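Local coordinates for F420-H2 Dependent Reductase A (Mycobacterium smegmatis str. MC2 155, PDB 3H96), which probably binds the deazaflavin coenzyme F420 and uses its reduced form in reductase chemistry, in a family linked to quinone reduction and aflatoxin degradation, at residues P49-P54 and S113-R118; I62-S67 and L138-T143. All coordinates share one frame; numbering follows the deposited sequence.

Contact 1: P49-P54 and S113-R118; sequences PMMYLP and SEQARR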
loop_
_atom_site.group_PDB
_atom_site.type_symbol
_atom_site.label_atom_id
_atom_site.label_comp_id
_atom_site.label_asym_id
_atom_site.label_seq_id
_atom_site.Cartn_x
_atom_site.Cartn_y
_atom_site.Cartn_z
ATOM N N PRO A 49 7.525 1.827 2.573
ATOM C CA PRO A 49 6.936 2.833 1.672
ATOM C C PRO A 49 6.254 2.123 0.525
ATOM O O PRO A 49 6.719 1.050 0.104
ATOM C CB PRO A 49 8.143 3.633 1.163
ATOM C CG PRO A 49 9.312 2.627 1.284
ATOM C CD PRO A 49 8.968 1.600 2.322
HETATM N N MSE A 50 5.188 2.721 -0.016
HETATM C CA MSE A 50 4.527 2.081 -1.160
HETATM C C MSE A 50 3.642 3.123 -1.786
HETATM O O MSE A 50 3.415 4.164 -1.177
HETATM C CB MSE A 50 3.683 0.868 -0.640
HETATM C CG MSE A 50 2.500 1.295 0.221
HETATM SE SE MSE A 50 1.656 -0.305 0.951
HETATM C CE MSE A 50 3.086 -0.991 2.164
HETATM N N MSE A 51 3.164 2.870 -3.011
HETATM C CA MSE A 51 2.145 3.721 -3.606
HETATM C C MSE A 51 0.767 3.579 -2.944
HETATM O O MSE A 51 0.467 2.542 -2.358
HETATM C CB MSE A 51 2.020 3.344 -5.087
HETATM C CG MSE A 51 3.218 3.858 -5.944
HETATM SE SE MSE A 51 2.734 3.412 -7.834
HETATM C CE MSE A 51 4.430 3.861 -8.812
ATOM N N TYR A 52 -0.071 4.601 -3.041
ATOM C CA TYR A 52 -1.476 4.390 -2.773
ATOM C C TYR A 52 -2.361 4.989 -3.832
ATOM O O TYR A 52 -1.918 5.797 -4.616
ATOM C CB TYR A 52 -1.830 4.976 -1.396
ATOM C CG TYR A 52 -1.880 6.459 -1.351
ATOM C CD1 TYR A 52 -3.061 7.154 -1.710
ATOM C CD2 TYR A 52 -0.778 7.180 -0.924
ATOM C CE1 TYR A 52 -3.148 8.529 -1.648
ATOM C CE2 TYR A 52 -0.828 8.590 -0.872
ATOM C CZ TYR A 52 -1.997 9.266 -1.217
ATOM O OH TYR A 52 -2.006 10.662 -1.104
ATOM N N LEU A 53 -3.635 4.610 -3.834
ATOM C CA LEU A 53 -4.600 5.261 -4.695
ATOM C C LEU A 53 -5.577 5.925 -3.778
ATOM O O LEU A 53 -6.191 5.250 -2.925
ATOM C CB LEU A 53 -5.308 4.202 -5.558
ATOM C CG LEU A 53 -6.388 4.784 -6.516
ATOM C CD1 LEU A 53 -5.687 5.506 -7.702
ATOM C CD2 LEU A 53 -7.182 3.628 -7.101
ATOM N N PRO A 54 -5.786 7.247 -3.948
ATOM C CA PRO A 54 -6.812 7.833 -3.078
ATOM C C PRO A 54 -8.261 7.392 -3.410
ATOM O O PRO A 54 -8.614 7.000 -4.522
ATOM C CB PRO A 54 -6.625 9.368 -3.215
ATOM C CG PRO A 54 -5.621 9.597 -4.536
ATOM C CD PRO A 54 -5.134 8.178 -4.917
ATOM N N SER A 113 -8.530 -1.910 -11.052
ATOM C CA SER A 113 -8.510 -1.424 -12.443
ATOM C C SER A 113 -8.105 0.018 -12.578
ATOM O O SER A 113 -7.443 0.336 -13.503
ATOM C CB SER A 113 -9.844 -1.574 -13.185
ATOM O OG SER A 113 -10.259 -2.887 -12.951
ATOM N N GLU A 114 -8.507 0.885 -11.655
ATOM C CA GLU A 114 -8.117 2.319 -11.721
ATOM C C GLU A 114 -6.617 2.448 -11.476
ATOM O O GLU A 114 -5.889 3.171 -12.177
ATOM C CB GLU A 114 -8.943 3.173 -10.710
ATOM C CG GLU A 114 -8.638 4.709 -10.735
ATOM C CD GLU A 114 -8.837 5.350 -12.149
ATOM O OE1 GLU A 114 -8.162 6.370 -12.489
ATOM O OE2 GLU A 114 -9.629 4.790 -12.934
ATOM N N GLN A 115 -6.120 1.705 -10.496
ATOM C CA GLN A 115 -4.673 1.742 -10.264
ATOM C C GLN A 115 -3.882 1.282 -11.503
ATOM O O GLN A 115 -2.900 1.934 -11.913
ATOM C CB GLN A 115 -4.307 0.863 -9.071
ATOM C CG GLN A 115 -2.755 0.905 -8.705
ATOM C CD GLN A 115 -2.210 2.275 -8.253
ATOM O OE1 GLN A 115 -0.975 2.424 -7.984
ATOM N NE2 GLN A 115 -3.051 3.261 -8.192
ATOM N N ALA A 116 -4.325 0.172 -12.100
ATOM C CA ALA A 116 -3.665 -0.385 -13.303
ATOM C C ALA A 116 -3.792 0.519 -14.527
ATOM O O ALA A 116 -2.924 0.514 -15.443
ATOM C CB ALA A 116 -4.229 -1.797 -13.648
ATOM N N ARG A 117 -4.880 1.291 -14.573
ATOM C CA ARG A 117 -5.083 2.295 -15.602
ATOM C C ARG A 117 -4.008 3.391 -15.501
ATOM O O ARG A 117 -3.477 3.804 -16.505
ATOM C CB ARG A 117 -6.481 2.902 -15.513
ATOM C CG ARG A 117 -6.767 3.894 -16.648
ATOM C CD ARG A 117 -8.223 4.279 -16.699
ATOM N NE ARG A 117 -8.638 5.609 -16.168
ATOM C CZ ARG A 117 -7.948 6.546 -15.488
ATOM N NH1 ARG A 117 -8.520 7.690 -15.134
ATOM N NH2 ARG A 117 -6.715 6.325 -15.100
ATOM N N ARG A 118 -3.726 3.839 -14.280
ATOM C CA ARG A 118 -2.748 4.887 -14.006
ATOM C C ARG A 118 -1.334 4.350 -14.113
ATOM O O ARG A 118 -0.459 5.020 -14.611
ATOM C CB ARG A 118 -2.958 5.438 -12.594
ATOM C CG ARG A 118 -4.229 6.184 -12.490
ATOM C CD ARG A 118 -4.534 6.654 -11.050
ATOM N NE ARG A 118 -5.812 7.342 -11.145
ATOM C CZ ARG A 118 -6.166 8.434 -10.492
ATOM N NH1 ARG A 118 -5.337 9.008 -9.604
ATOM N NH2 ARG A 118 -7.396 8.917 -10.702
HETATM O O HOH W 1 -2.051 5.690 -7.520
#

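Contact 2: I62-S67 and L138-T143; sequences IYVFAS and LALTRT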
loop_
_atom_site.group_PDB
_atom_site.type_symbol
_atom_site.label_atom_id
_atom_site.label_comp_id
_atom_site.label_asym_id
_atom_site.label_seq_id
_atom_site.Cartn_x
_atom_site.Cartn_y
_atom_site.Cartn_z
ATOM N N ILE A 62 -7.502 5.723 1.851
ATOM C CA ILE A 62 -6.572 5.463 0.738
ATOM C C ILE A 62 -6.587 3.952 0.565
ATOM O O ILE A 62 -6.933 3.217 1.492
ATOM C CB ILE A 62 -5.116 6.045 0.973
ATOM C CG1 ILE A 62 -4.407 5.413 2.185
ATOM C CG2 ILE A 62 -5.172 7.639 1.128
ATOM C CD1 ILE A 62 -2.849 5.767 2.302
ATOM N N TYR A 63 -6.226 3.494 -0.625
ATOM C CA TYR A 63 -6.141 2.075 -0.939
ATOM C C TYR A 63 -4.712 1.689 -1.187
ATOM O O TYR A 63 -4.024 2.408 -1.909
ATOM C CB TYR A 63 -6.952 1.809 -2.219
ATOM C CG TYR A 63 -8.385 2.057 -2.009
ATOM C CD1 TYR A 63 -9.110 1.251 -1.134
ATOM C CD2 TYR A 63 -9.039 3.114 -2.645
ATOM C CE1 TYR A 63 -10.469 1.460 -0.933
ATOM C CE2 TYR A 63 -10.369 3.338 -2.430
ATOM C CZ TYR A 63 -11.077 2.512 -1.579
ATOM O OH TYR A 63 -12.435 2.701 -1.397
ATOM N N VAL A 64 -4.234 0.580 -0.571
ATOM C CA VAL A 64 -2.889 0.094 -0.896
ATOM C C VAL A 64 -3.015 -1.298 -1.528
ATOM O O VAL A 64 -4.060 -1.945 -1.403
ATOM C CB VAL A 64 -1.933 0.082 0.303
ATOM C CG1 VAL A 64 -1.692 1.582 0.846
ATOM C CG2 VAL A 64 -2.564 -0.648 1.449
ATOM N N PHE A 65 -1.950 -1.743 -2.195
ATOM C CA PHE A 65 -2.058 -2.918 -3.077
ATOM C C PHE A 65 -1.003 -3.818 -2.637
ATOM O O PHE A 65 0.196 -3.450 -2.725
ATOM C CB PHE A 65 -1.793 -2.479 -4.557
ATOM C CG PHE A 65 -2.816 -1.497 -5.041
ATOM C CD1 PHE A 65 -4.072 -1.952 -5.583
ATOM C CD2 PHE A 65 -2.647 -0.141 -4.799
ATOM C CE1 PHE A 65 -5.060 -1.059 -5.913
ATOM C CE2 PHE A 65 -3.669 0.777 -5.154
ATOM C CZ PHE A 65 -4.850 0.327 -5.710
ATOM N N ALA A 66 -1.371 -5.015 -2.203
ATOM C CA ALA A 66 -0.341 -5.963 -1.727
ATOM C C ALA A 66 0.316 -6.734 -2.878
ATOM O O ALA A 66 0.258 -7.972 -2.928
ATOM C CB ALA A 66 -0.946 -6.912 -0.658
ATOM N N SER A 67 0.895 -5.996 -3.814
ATOM C CA SER A 67 1.304 -6.512 -5.113
ATOM C C SER A 67 2.644 -7.268 -5.090
ATOM O O SER A 67 2.821 -8.289 -5.781
ATOM C CB SER A 67 1.394 -5.312 -6.075
ATOM O OG SER A 67 2.147 -4.255 -5.502
ATOM N N LEU A 138 -6.155 -3.220 0.284
ATOM C CA LEU A 138 -6.608 -2.810 1.591
ATOM C C LEU A 138 -7.007 -1.312 1.572
ATOM O O LEU A 138 -6.351 -0.509 0.907
ATOM C CB LEU A 138 -5.471 -2.982 2.621
ATOM C CG LEU A 138 -4.870 -4.373 2.806
ATOM C CD1 LEU A 138 -3.841 -4.273 3.934
ATOM C CD2 LEU A 138 -5.929 -5.361 3.260
ATOM N N ALA A 139 -8.045 -0.983 2.342
ATOM C CA ALA A 139 -8.473 0.361 2.598
ATOM C C ALA A 139 -7.907 0.835 3.957
ATOM O O ALA A 139 -8.173 0.229 5.008
ATOM C CB ALA A 139 -10.004 0.414 2.581
ATOM N N LEU A 140 -7.137 1.922 3.933
ATOM C CA LEU A 140 -6.618 2.548 5.111
ATOM C C LEU A 140 -7.426 3.827 5.409
ATOM O O LEU A 140 -7.336 4.832 4.696
ATOM C CB LEU A 140 -5.124 2.801 4.909
ATOM C CG LEU A 140 -4.370 1.572 4.385
ATOM C CD1 LEU A 140 -2.847 1.929 4.233
ATOM C CD2 LEU A 140 -4.551 0.326 5.386
ATOM N N THR A 141 -8.217 3.791 6.481
ATOM C CA THR A 141 -9.155 4.868 6.744
ATOM C C THR A 141 -8.718 5.681 7.960
ATOM O O THR A 141 -8.584 5.117 9.056
ATOM C CB THR A 141 -10.545 4.349 7.024
ATOM O OG1 THR A 141 -10.967 3.537 5.930
ATOM C CG2 THR A 141 -11.492 5.534 7.197
ATOM N N ARG A 142 -8.545 6.987 7.747
ATOM C CA ARG A 142 -8.062 7.865 8.793
ATOM C C ARG A 142 -8.987 7.841 9.997
ATOM O O ARG A 142 -10.181 7.979 9.883
ATOM C CB ARG A 142 -7.892 9.309 8.309
ATOM C CG ARG A 142 -7.166 10.195 9.349
ATOM C CD ARG A 142 -6.871 11.543 8.722
ATOM N NE ARG A 142 -6.072 12.321 9.628
ATOM C CZ ARG A 142 -5.234 13.256 9.247
ATOM N NH1 ARG A 142 -5.124 13.590 7.962
ATOM N NH2 ARG A 142 -4.564 13.896 10.173
ATOM N N THR A 143 -8.446 7.622 11.171
ATOM C CA THR A 143 -9.113 7.871 12.429
ATOM C C THR A 143 -8.306 8.880 13.222
ATOM O O THR A 143 -7.167 9.188 12.911
ATOM C CB THR A 143 -9.213 6.654 13.311
ATOM O OG1 THR A 143 -7.903 6.165 13.583
ATOM C CG2 THR A 143 -10.029 5.606 12.736
#

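Contact 1: P49-P54 and S113-R118
Apolar contact between the end of helix 105-118 and the edge strand 53-54 rests on L53. With CG anti to its backbone N (chi1 179°), the leucine sends its two methyls to different helix residues. CD2 lies 4.0 Å from CB of E114, while CD1 comes to 3.7 Å from CD of R118 and lies over one face of that guanidinium. Alongside, Q115 runs past L53 in the opposite direction; its chain bends at chi2 (63°), bringing NE2 within 3.5 Å of L53 CD1.

The helix thus packs on one face of the antiparallel sheet of this split-barrel-like, FMN-binding-clan fold, where F65 of the next strand also touches L53 and Q115. On the other branch of the amide, OE1 stands 3.8 Å from SE of M51, a selenomethionine that also packs on F122.

Polar linkage is by water: one molecule accepts from Q115 NE2 (2.7 Å) and donates to the carbonyl O of Y52. Within the helix, R118 grips E114 side-on, NE and NH2 both reaching OE1. The NE bond, 2.9 Å long, is the straighter at 161° and uses the anti lone pair of E114 OE1. R117 adds its charge, with E114 OE2 over its guanidinium face.

Contact 2: I62-S67 and L138-T143
Strands 62-65 and 138-142 run antiparallel, their axes 4.7 Å apart at closest approach and their directions 146° apart. Four backbone hydrogen bonds join them. I62 and L140 form one hydrogen-bonded pair, V64 and L138 the next, and Y63 faces A139 between them as a non-hydrogen-bonded pair. L140 N donates to I62 O at 2.8 Å, nearly along the C=O axis, whereas I62 N meets L140 O from above the carbonyl plane. V64 N likewise approaches L138 O nearly along its C=O axis. CA of Y63 lies 3.2 Å from L138 O in a CA-H...O contact, so that oxygen also receives a C-H.

On the face that carries I62, V64, L138 and L140, the side chain of L140 links both residues of the neighbouring strand. Its CB rests 3.8 Å from CG1 of I62. CG is placed anti to the carbonyl carbon (chi1 -48°) and comes near CG2 of V64. Beyond it, CD1 ends 3.6 Å from CG1 of V64, with CG2 of the same valine almost as close, and the two side chains cross at about a right angle. L138 extends this layer through its CB, beside V64 CG2, and also touches Y78 and T82 of helix 76-84.

The other face carries Y63 and A139. Y63 CE1 meets the A139 methyl at 3.7 Å, and L138 O lies at the ring edge, near its plane; I111 of helix 105-118 also touches this ring. Both are inner strands of the antiparallel sheet, 61-65 lying between 137-142 and the outermost strand 53-54, so the paired amides and carbonyls are satisfied by one another within a buried, apolar interface.

How the contacts relate
Contact 1 and contact 2 meet in one sheet, where strand 53-54 lies beside 61-65, which in turn pairs with 137-142; their centres are about 10 Å apart. A probable backbone hydrogen bond joins them, from Y63 N to L53 O at 2.9 Å. Two side-chain contacts reinforce it. Q115 CB of the helix touches F65 CZ at 3.4 Å, and Y52 CE1 meets I62 CG2 at 3.5 Å. Through Q115 the helix of contact 1 also reaches strand 61-65, on the sheet face that F65 shares with L53. The four segments alternate along the chain, so the two contacts interlock in sequence.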